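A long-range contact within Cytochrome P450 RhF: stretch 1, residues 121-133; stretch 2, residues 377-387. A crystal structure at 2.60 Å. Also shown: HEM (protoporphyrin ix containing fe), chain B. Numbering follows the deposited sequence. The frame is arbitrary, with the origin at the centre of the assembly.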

# COMPACT_ATOMS: atom_id res chain seq x y z
N HIS A 121 21.26 -4.64 -8.62
CA HIS A 121 20.57 -3.69 -9.50
C HIS A 121 19.33 -3.15 -8.81
O HIS A 121 18.97 -1.97 -8.95
CB HIS A 121 20.17 -4.30 -10.85
CG HIS A 121 21.31 -4.83 -11.67
ND1 HIS A 121 22.64 -4.73 -11.30
CD2 HIS A 121 21.31 -5.42 -12.90
CE1 HIS A 121 23.39 -5.30 -12.23
NE2 HIS A 121 22.61 -5.70 -13.22
N MET A 122 18.70 -4.01 -8.03
CA MET A 122 17.76 -3.59 -7.01
C MET A 122 18.46 -2.77 -5.92
O MET A 122 18.10 -1.62 -5.67
CB MET A 122 17.06 -4.84 -6.47
CG MET A 122 16.46 -4.82 -5.12
SD MET A 122 15.52 -3.39 -4.57
CE MET A 122 15.85 -3.53 -2.83
N GLU A 123 19.51 -3.33 -5.30
CA GLU A 123 20.19 -2.60 -4.22
C GLU A 123 21.04 -1.44 -4.73
O GLU A 123 21.07 -0.38 -4.11
CB GLU A 123 21.06 -3.54 -3.39
CG GLU A 123 20.33 -4.32 -2.31
CD GLU A 123 19.53 -3.46 -1.35
OE1 GLU A 123 19.69 -2.23 -1.33
OE2 GLU A 123 18.72 -4.03 -0.59
N ARG A 124 21.80 -1.64 -5.81
CA ARG A 124 22.53 -0.54 -6.43
C ARG A 124 21.62 0.65 -6.68
O ARG A 124 21.96 1.78 -6.35
CB ARG A 124 23.16 -0.98 -7.75
CG ARG A 124 24.63 -0.71 -7.87
CD ARG A 124 25.12 -1.14 -9.23
NE ARG A 124 25.38 -2.57 -9.30
CZ ARG A 124 25.34 -3.28 -10.43
NH1 ARG A 124 25.06 -2.69 -11.59
NH2 ARG A 124 25.60 -4.58 -10.41
N ARG A 125 20.44 0.40 -7.25
CA ARG A 125 19.48 1.48 -7.48
C ARG A 125 18.94 2.03 -6.16
O ARG A 125 18.86 3.25 -5.98
CB ARG A 125 18.33 0.97 -8.35
CG ARG A 125 17.54 2.06 -9.02
CD ARG A 125 16.50 1.45 -9.93
NE ARG A 125 17.10 0.76 -11.07
CZ ARG A 125 16.46 -0.11 -11.84
NH1 ARG A 125 15.19 -0.40 -11.60
NH2 ARG A 125 17.08 -0.68 -12.87
N ARG A 126 18.58 1.15 -5.22
CA ARG A 126 18.15 1.62 -3.91
C ARG A 126 19.28 2.34 -3.20
O ARG A 126 19.14 3.52 -2.83
CB ARG A 126 17.64 0.45 -3.07
CG ARG A 126 17.22 0.89 -1.67
CD ARG A 126 16.46 -0.18 -0.90
NE ARG A 126 16.03 0.34 0.40
CZ ARG A 126 14.96 -0.08 1.08
NH1 ARG A 126 14.18 -1.04 0.59
NH2 ARG A 126 14.67 0.47 2.26
N ALA A 127 20.42 1.66 -3.01
CA ALA A 127 21.52 2.21 -2.23
C ALA A 127 21.93 3.58 -2.74
O ALA A 127 22.39 4.42 -1.96
CB ALA A 127 22.74 1.27 -2.23
N LEU A 128 21.74 3.84 -4.02
CA LEU A 128 22.15 5.11 -4.59
C LEU A 128 20.98 6.08 -4.74
O LEU A 128 21.03 6.98 -5.59
CB LEU A 128 22.87 4.89 -5.92
CG LEU A 128 24.41 4.60 -5.96
CD1 LEU A 128 25.32 5.73 -5.36
CD2 LEU A 128 24.76 3.22 -5.36
N MET A 129 19.94 5.97 -3.89
CA MET A 129 18.89 7.00 -4.03
C MET A 129 18.21 7.33 -2.69
O MET A 129 17.04 7.03 -2.48
CB MET A 129 17.85 6.58 -5.06
CG MET A 129 18.04 7.28 -6.38
SD MET A 129 16.72 6.84 -7.51
CE MET A 129 16.59 5.08 -7.21
N ASP A 130 18.91 8.11 -1.84
CA ASP A 130 18.38 8.49 -0.53
C ASP A 130 18.39 10.01 -0.31
O ASP A 130 19.44 10.64 -0.11
CB ASP A 130 19.14 7.74 0.56
CG ASP A 130 18.95 6.22 0.42
OD1 ASP A 130 17.83 5.83 0.01
OD2 ASP A 130 19.87 5.41 0.71
N ALA A 131 17.19 10.60 -0.42
CA ALA A 131 16.81 11.84 0.24
C ALA A 131 15.64 11.56 1.17
O ALA A 131 14.69 12.34 1.30
CB ALA A 131 16.48 12.92 -0.78
N PHE A 132 15.66 10.38 1.78
CA PHE A 132 14.86 10.09 2.94
C PHE A 132 15.58 10.50 4.22
O PHE A 132 15.14 10.11 5.30
CB PHE A 132 14.51 8.59 2.96
CG PHE A 132 13.71 8.17 1.78
CD1 PHE A 132 14.33 7.84 0.58
CD2 PHE A 132 12.32 8.20 1.82
CE1 PHE A 132 13.60 7.50 -0.53
CE2 PHE A 132 11.58 7.86 0.70
CZ PHE A 132 12.22 7.51 -0.48
N THR A 133 16.66 11.30 4.12
CA THR A 133 17.34 11.79 5.31
C THR A 133 16.32 12.37 6.29
O THR A 133 15.25 12.84 5.86
CB THR A 133 18.38 12.86 4.97
OG1 THR A 133 17.73 14.04 4.50
CG2 THR A 133 19.32 12.35 3.91
N GLY A 377 13.13 -6.82 5.02
CA GLY A 377 14.33 -7.11 4.26
C GLY A 377 14.60 -6.19 3.08
O GLY A 377 14.51 -4.96 3.19
N ALA A 378 14.93 -6.79 1.94
CA ALA A 378 15.56 -6.04 0.85
C ALA A 378 14.66 -4.94 0.33
O ALA A 378 15.12 -3.80 0.13
CB ALA A 378 15.96 -7.00 -0.28
N HIS A 379 13.37 -5.24 0.12
CA HIS A 379 12.42 -4.32 -0.48
C HIS A 379 11.58 -3.58 0.56
O HIS A 379 10.61 -2.91 0.19
CB HIS A 379 11.50 -5.06 -1.45
CG HIS A 379 12.18 -5.53 -2.70
ND1 HIS A 379 12.25 -4.76 -3.84
CD2 HIS A 379 12.81 -6.69 -2.99
CE1 HIS A 379 12.90 -5.43 -4.78
NE2 HIS A 379 13.25 -6.60 -4.28
N GLN A 380 11.94 -3.67 1.84
CA GLN A 380 11.16 -3.03 2.88
C GLN A 380 10.91 -1.56 2.56
O GLN A 380 11.81 -0.84 2.13
CB GLN A 380 11.84 -3.13 4.24
CG GLN A 380 10.90 -2.67 5.32
CD GLN A 380 11.61 -2.36 6.60
OE1 GLN A 380 12.40 -1.42 6.67
NE2 GLN A 380 11.31 -3.14 7.63
N CYS A 381 9.67 -1.13 2.80
CA CYS A 381 9.17 0.13 2.28
C CYS A 381 10.09 1.30 2.60
O CYS A 381 10.42 1.57 3.76
CB CYS A 381 7.79 0.38 2.88
SG CYS A 381 7.29 2.02 2.51
N MET A 382 10.50 2.03 1.56
CA MET A 382 11.40 3.16 1.77
C MET A 382 10.69 4.38 2.35
O MET A 382 11.36 5.23 2.95
CB MET A 382 12.08 3.57 0.46
CG MET A 382 13.25 2.69 0.11
SD MET A 382 13.95 3.10 -1.50
CE MET A 382 15.10 4.42 -1.10
N GLY A 383 9.37 4.46 2.20
CA GLY A 383 8.63 5.63 2.64
C GLY A 383 7.86 5.37 3.91
O GLY A 383 6.96 6.15 4.26
N LYS A 384 8.21 4.28 4.63
CA LYS A 384 7.47 3.92 5.83
C LYS A 384 7.41 5.09 6.82
O LYS A 384 6.38 5.32 7.46
CB LYS A 384 8.08 2.68 6.51
CG LYS A 384 9.56 2.79 6.94
CD LYS A 384 10.04 1.52 7.67
CE LYS A 384 11.53 1.59 8.03
NZ LYS A 384 11.94 0.53 9.01
N ASN A 385 8.49 5.87 6.93
CA ASN A 385 8.41 6.94 7.92
C ASN A 385 7.61 8.13 7.42
O ASN A 385 7.03 8.85 8.23
CB ASN A 385 9.79 7.38 8.38
CG ASN A 385 10.43 6.36 9.27
OD1 ASN A 385 9.77 5.69 10.05
ND2 ASN A 385 11.72 6.18 9.10
N ILE A 386 7.55 8.36 6.11
CA ILE A 386 6.62 9.36 5.61
C ILE A 386 5.19 8.94 5.93
O ILE A 386 4.38 9.72 6.45
CB ILE A 386 6.83 9.59 4.10
CG1 ILE A 386 8.21 10.20 3.84
CG2 ILE A 386 5.72 10.48 3.56
CD1 ILE A 386 8.71 10.00 2.38
N GLY A 387 4.87 7.67 5.66
CA GLY A 387 3.55 7.16 6.00
C GLY A 387 3.21 7.30 7.47
O GLY A 387 2.09 7.70 7.82
CHA HEM B . 7.99 -0.84 -0.72
CHB HEM B . 3.90 -0.64 1.91
CHC HEM B . 3.96 4.24 1.82
CHD HEM B . 7.76 3.97 -1.19
C1A HEM B . 6.87 -1.23 -0.02
C2A HEM B . 6.41 -2.58 0.23
C3A HEM B . 5.30 -2.53 0.95
C4A HEM B . 4.97 -1.13 1.19
CMA HEM B . 4.49 -3.75 1.43
CAA HEM B . 7.11 -3.88 -0.24
CBA HEM B . 7.92 -4.40 0.93
CGA HEM B . 8.71 -5.62 0.56
O1A HEM B . 8.61 -6.09 -0.60
O2A HEM B . 9.46 -6.12 1.44
C1B HEM B . 3.61 0.68 2.19
C2B HEM B . 2.61 1.14 3.12
C3B HEM B . 2.61 2.50 3.09
C4B HEM B . 3.63 2.93 2.14
CMB HEM B . 1.72 0.19 3.97
CAB HEM B . 1.77 3.51 3.89
CBB HEM B . 1.00 3.22 4.94
C1C HEM B . 5.00 4.60 0.99
C2C HEM B . 5.40 5.95 0.61
C3C HEM B . 6.46 5.84 -0.22
C4C HEM B . 6.75 4.44 -0.39
CMC HEM B . 4.70 7.23 1.11
CAC HEM B . 7.32 6.91 -0.95
CBC HEM B . 7.07 8.22 -0.86
C1D HEM B . 8.14 2.66 -1.36
C2D HEM B . 9.23 2.20 -2.19
C3D HEM B . 9.30 0.88 -2.05
C4D HEM B . 8.26 0.45 -1.13
CMD HEM B . 10.14 3.06 -3.08
CAD HEM B . 10.32 -0.01 -2.80
CBD HEM B . 11.63 -0.15 -2.04
CGD HEM B . 12.38 -1.36 -2.56
O1D HEM B . 11.86 -2.02 -3.49
O2D HEM B . 13.48 -1.69 -2.05
NA HEM B . 5.96 -0.37 0.57
NB HEM B . 4.21 1.79 1.61
NC HEM B . 5.85 3.72 0.35
ND HEM B . 7.58 1.57 -0.72
FE HEM B . 5.90 1.71 0.46
O HOH W 1 4.70 1.50 -1.49

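The strongest polar link runs through Arg126, whose CA-to-CB bond points toward stretch 2 and whose chi1 to chi3 are all t. This extended chain carries the guanidinium to the backbone of the 377-380 turn. Arg126 NH1 donates to Gln380 O at 2.8 Å with an N-H...acceptor angle of 147°; Arg126 NH2 adds a weak bond to the same oxygen, at 3.1 Å and 133°. Arg126 NH1 also donates to heme propionate O2D (2.8 Å, 136°). Because His379 ND1 donates to the other oxygen of that carboxylate, HEM O1D (2.8 Å, 150°), the propionate joins the stretches as a shared acceptor. Both acceptors, HEM O2D and Gln380 O, lie near the guanidinium plane, and Met382 CG sits over one face, 3.4 Å from Arg126 CZ.

On the helical side, Met122 is buried against the turn. Its CE lies 4.0 Å from the centroid of the His379 ring and 12° off the normal, a CH-pi contact over the face, while HEM O1D occupies the ring edge. Met122 CE also packs 4.3 Å from Ala378 CB, a small apolar contact; the CA atoms of Glu123 and Ala378 are 7.7 Å apart.

Met382 has the largest covered area, 129 of the 522 Å² buried in total. Its flexible, unbranched chain reaches several neighbours, among them Arg126, which CG meets, and Phe132, whose CE1 lies 3.5 Å from Met382 CE. Phe132 turns one ring face to Met382 CB, and its CE2 reaches Ile386 CD1 at 4.0 Å, extending the apolar packing to the helix that follows Gly383. At Gly383 an ideal CB would fall 2.1 Å from HEM C3C, so the heme leaves no room for a side chain there. Two residues earlier, the CA-to-CB bond of Cys381 points away from stretch 1, and Cys381 SG binds HEM FE at 2.5 Å.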